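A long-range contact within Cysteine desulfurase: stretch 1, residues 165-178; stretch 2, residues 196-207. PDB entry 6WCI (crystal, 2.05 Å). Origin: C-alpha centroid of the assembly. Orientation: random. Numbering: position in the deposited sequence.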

# COMPACT_ATOMS: atom_id res chain seq x y z
N GLU B 165 -8.56 -31.12 -5.40
CA GLU B 165 -7.40 -31.66 -6.10
C GLU B 165 -7.41 -31.29 -7.58
O GLU B 165 -8.41 -30.84 -8.15
CB GLU B 165 -7.33 -33.19 -5.96
CG GLU B 165 -6.87 -33.71 -4.59
CD GLU B 165 -5.67 -32.95 -4.00
OE1 GLU B 165 -4.85 -32.39 -4.76
OE2 GLU B 165 -5.55 -32.92 -2.75
N ILE B 166 -6.26 -31.50 -8.21
CA ILE B 166 -6.09 -31.28 -9.64
C ILE B 166 -5.73 -32.61 -10.28
O ILE B 166 -5.30 -33.55 -9.61
CB ILE B 166 -5.02 -30.20 -9.93
CG1 ILE B 166 -3.65 -30.67 -9.45
CG2 ILE B 166 -5.39 -28.87 -9.24
CD1 ILE B 166 -2.49 -30.04 -10.21
N THR B 167 -5.91 -32.68 -11.59
CA THR B 167 -5.46 -33.84 -12.35
C THR B 167 -4.10 -33.56 -12.98
O THR B 167 -3.72 -32.40 -13.18
CB THR B 167 -6.48 -34.21 -13.42
OG1 THR B 167 -6.79 -33.07 -14.22
CG2 THR B 167 -7.75 -34.70 -12.78
N PRO B 168 -3.31 -34.61 -13.29
CA PRO B 168 -1.90 -34.41 -13.69
C PRO B 168 -1.67 -33.49 -14.88
O PRO B 168 -0.53 -33.13 -15.15
CB PRO B 168 -1.43 -35.83 -14.02
CG PRO B 168 -2.28 -36.71 -13.17
CD PRO B 168 -3.62 -36.04 -13.09
N ASP B 169 -2.72 -33.13 -15.62
CA ASP B 169 -2.59 -32.16 -16.69
C ASP B 169 -2.72 -30.72 -16.19
O ASP B 169 -2.71 -29.78 -17.00
CB ASP B 169 -3.62 -32.44 -17.79
CG ASP B 169 -5.05 -32.23 -17.31
OD1 ASP B 169 -5.30 -32.33 -16.09
OD2 ASP B 169 -5.93 -31.98 -18.17
N GLY B 170 -2.83 -30.52 -14.87
CA GLY B 170 -2.93 -29.20 -14.29
C GLY B 170 -4.33 -28.62 -14.23
O GLY B 170 -4.49 -27.46 -13.85
N ALA B 171 -5.34 -29.39 -14.63
CA ALA B 171 -6.71 -28.93 -14.60
C ALA B 171 -7.33 -29.26 -13.26
O ALA B 171 -6.95 -30.24 -12.60
CB ALA B 171 -7.53 -29.57 -15.72
N LEU B 172 -8.31 -28.45 -12.86
CA LEU B 172 -9.03 -28.67 -11.61
C LEU B 172 -10.00 -29.84 -11.76
O LEU B 172 -10.86 -29.83 -12.64
CB LEU B 172 -9.76 -27.38 -11.23
CG LEU B 172 -10.41 -27.20 -9.85
CD1 LEU B 172 -9.37 -27.11 -8.74
CD2 LEU B 172 -11.27 -25.95 -9.89
N ASP B 173 -9.85 -30.86 -10.91
CA ASP B 173 -10.71 -32.05 -10.99
C ASP B 173 -12.13 -31.71 -10.55
O ASP B 173 -12.43 -31.77 -9.35
CB ASP B 173 -10.12 -33.18 -10.14
CG ASP B 173 -10.87 -34.50 -10.29
OD1 ASP B 173 -11.96 -34.54 -10.90
OD2 ASP B 173 -10.37 -35.52 -9.78
N LEU B 174 -13.00 -31.39 -11.50
CA LEU B 174 -14.35 -30.94 -11.16
C LEU B 174 -15.19 -32.04 -10.51
O LEU B 174 -16.04 -31.74 -9.66
CB LEU B 174 -15.07 -30.41 -12.40
CG LEU B 174 -14.36 -29.26 -13.11
CD1 LEU B 174 -15.20 -28.74 -14.28
CD2 LEU B 174 -14.04 -28.14 -12.12
N ASP B 175 -14.98 -33.30 -10.91
CA ASP B 175 -15.64 -34.40 -10.22
C ASP B 175 -15.35 -34.36 -8.73
O ASP B 175 -16.26 -34.36 -7.90
CB ASP B 175 -15.18 -35.74 -10.81
CG ASP B 175 -16.01 -36.18 -11.99
OD1 ASP B 175 -17.02 -35.50 -12.28
OD2 ASP B 175 -15.65 -37.18 -12.63
N ALA B 176 -14.06 -34.30 -8.37
CA ALA B 176 -13.70 -34.26 -6.96
C ALA B 176 -14.16 -32.97 -6.29
O ALA B 176 -14.44 -32.97 -5.09
CB ALA B 176 -12.19 -34.44 -6.80
N LEU B 177 -14.28 -31.88 -7.05
CA LEU B 177 -14.71 -30.61 -6.45
C LEU B 177 -16.17 -30.68 -6.01
O LEU B 177 -16.50 -30.31 -4.87
CB LEU B 177 -14.50 -29.47 -7.43
CG LEU B 177 -15.01 -28.08 -7.04
CD1 LEU B 177 -14.29 -27.52 -5.81
CD2 LEU B 177 -14.87 -27.12 -8.22
N ARG B 178 -17.05 -31.16 -6.89
CA ARG B 178 -18.44 -31.35 -6.49
C ARG B 178 -18.55 -32.30 -5.31
O ARG B 178 -19.32 -32.05 -4.37
CB ARG B 178 -19.26 -31.88 -7.67
CG ARG B 178 -19.74 -30.81 -8.62
CD ARG B 178 -20.57 -31.40 -9.74
NE ARG B 178 -19.74 -32.03 -10.77
CZ ARG B 178 -19.16 -31.36 -11.76
NH1 ARG B 178 -19.31 -30.05 -11.84
NH2 ARG B 178 -18.42 -32.01 -12.66
N VAL B 196 1.50 -20.72 -11.97
CA VAL B 196 2.48 -21.76 -12.26
C VAL B 196 2.07 -22.58 -13.47
O VAL B 196 2.85 -22.77 -14.41
CB VAL B 196 2.69 -22.66 -11.02
CG1 VAL B 196 3.54 -23.87 -11.37
CG2 VAL B 196 3.31 -21.87 -9.88
N LEU B 197 0.84 -23.09 -13.46
CA LEU B 197 0.34 -23.95 -14.52
C LEU B 197 -0.17 -23.17 -15.73
O LEU B 197 -0.19 -23.71 -16.83
CB LEU B 197 -0.80 -24.82 -13.98
CG LEU B 197 -0.45 -25.58 -12.70
CD1 LEU B 197 -1.72 -26.06 -11.98
CD2 LEU B 197 0.46 -26.76 -13.02
N GLY B 198 -0.59 -21.92 -15.53
CA GLY B 198 -1.28 -21.18 -16.56
C GLY B 198 -2.73 -21.56 -16.75
O GLY B 198 -3.44 -20.87 -17.50
N THR B 199 -3.21 -22.61 -16.07
CA THR B 199 -4.56 -23.11 -16.27
C THR B 199 -5.59 -22.01 -16.09
O THR B 199 -5.49 -21.18 -15.18
CB THR B 199 -4.84 -24.26 -15.29
OG1 THR B 199 -3.98 -25.37 -15.56
CG2 THR B 199 -6.28 -24.72 -15.39
N VAL B 200 -6.57 -21.97 -16.99
CA VAL B 200 -7.74 -21.12 -16.84
C VAL B 200 -8.87 -21.97 -16.28
O VAL B 200 -9.30 -22.94 -16.91
CB VAL B 200 -8.14 -20.48 -18.18
CG1 VAL B 200 -9.41 -19.65 -17.99
CG2 VAL B 200 -6.99 -19.63 -18.75
N ASN B 201 -9.35 -21.61 -15.08
CA ASN B 201 -10.40 -22.43 -14.49
C ASN B 201 -11.77 -21.93 -14.92
O ASN B 201 -11.96 -20.73 -15.14
CB ASN B 201 -10.29 -22.42 -12.97
CG ASN B 201 -9.15 -23.28 -12.45
OD1 ASN B 201 -8.76 -24.26 -13.09
ND2 ASN B 201 -8.61 -22.91 -11.30
N PRO B 202 -12.76 -22.82 -15.05
CA PRO B 202 -14.12 -22.37 -15.35
C PRO B 202 -14.79 -21.74 -14.13
O PRO B 202 -15.68 -22.34 -13.52
CB PRO B 202 -14.83 -23.66 -15.79
CG PRO B 202 -14.05 -24.76 -15.14
CD PRO B 202 -12.63 -24.29 -15.05
N VAL B 203 -14.38 -20.52 -13.78
CA VAL B 203 -14.87 -19.93 -12.54
C VAL B 203 -16.38 -19.71 -12.60
O VAL B 203 -17.07 -19.84 -11.58
CB VAL B 203 -14.10 -18.63 -12.23
CG1 VAL B 203 -12.65 -18.95 -11.89
CG2 VAL B 203 -14.16 -17.67 -13.41
N ARG B 204 -16.92 -19.41 -13.78
CA ARG B 204 -18.36 -19.19 -13.90
C ARG B 204 -19.14 -20.44 -13.52
O ARG B 204 -20.05 -20.39 -12.68
CB ARG B 204 -18.70 -18.73 -15.31
CG ARG B 204 -20.12 -18.23 -15.51
CD ARG B 204 -20.42 -18.14 -17.00
NE ARG B 204 -20.91 -16.82 -17.38
CZ ARG B 204 -22.18 -16.55 -17.66
NH1 ARG B 204 -23.10 -17.50 -17.61
NH2 ARG B 204 -22.53 -15.31 -18.00
N GLU B 205 -18.79 -21.58 -14.12
CA GLU B 205 -19.42 -22.85 -13.74
C GLU B 205 -19.23 -23.13 -12.25
O GLU B 205 -20.20 -23.43 -11.54
CB GLU B 205 -18.85 -23.99 -14.58
N ILE B 206 -18.00 -22.98 -11.75
CA ILE B 206 -17.69 -23.29 -10.35
C ILE B 206 -18.51 -22.42 -9.41
O ILE B 206 -19.11 -22.91 -8.45
CB ILE B 206 -16.19 -23.13 -10.10
CG1 ILE B 206 -15.42 -24.27 -10.77
CG2 ILE B 206 -15.89 -23.06 -8.61
CD1 ILE B 206 -14.01 -23.90 -11.18
N CYS B 207 -18.55 -21.11 -9.66
CA CYS B 207 -19.26 -20.22 -8.75
C CYS B 207 -20.76 -20.45 -8.78
O CYS B 207 -21.42 -20.28 -7.75
CB CYS B 207 -18.94 -18.77 -9.09
SG CYS B 207 -17.26 -18.35 -8.69
O HOH W 1 -8.96 -26.31 -14.49

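Two loops run side by side here, each leading into a helix. Gly170 lies nearest Leu197, Ala171 nearest Thr199 and Leu172 nearest Asn201, so the two chains advance in the same order.

Three residues cover the most surface: Leu172, Ile206 and Gly170. The CA-to-CB bond of Leu172 points toward the other stretch, and Leu172 CD2 lies 3.7 Å from Ile206 CD1. The CA-to-CB bond of Ile206 points sideways, but the end of its side chain comes nearer to stretch 1. Ile206 CG1 is 3.9 Å from Leu177 CD2 and 4.3 Å from Leu174 CD2. Apolar side chains of Leu172, Leu174 and Leu177 thus meet Ile206 by van der Waals packing. Leu174 CD1 also meets Pro202 CG at 4.2 Å.

Gly170 ends a type I turn that begins at Thr167. It has no side chain, and its carbonyl is open to the other loop. Thr199 OG1 donates a hydrogen bond to Gly170 O at 2.7 Å, the one direct hydrogen bond across the contact. Leu197 CD1 packs 3.6 Å from the same Gly170 O. An ideal CB on Gly170 would sit 3.5 Å from Thr199 OG1, and the backbone angles by themselves call for glycine.

One water adds a polar bridge. The water O accepts from Leu172 N at 2.8 Å and donates to Asn201 OD1 at 2.5 Å.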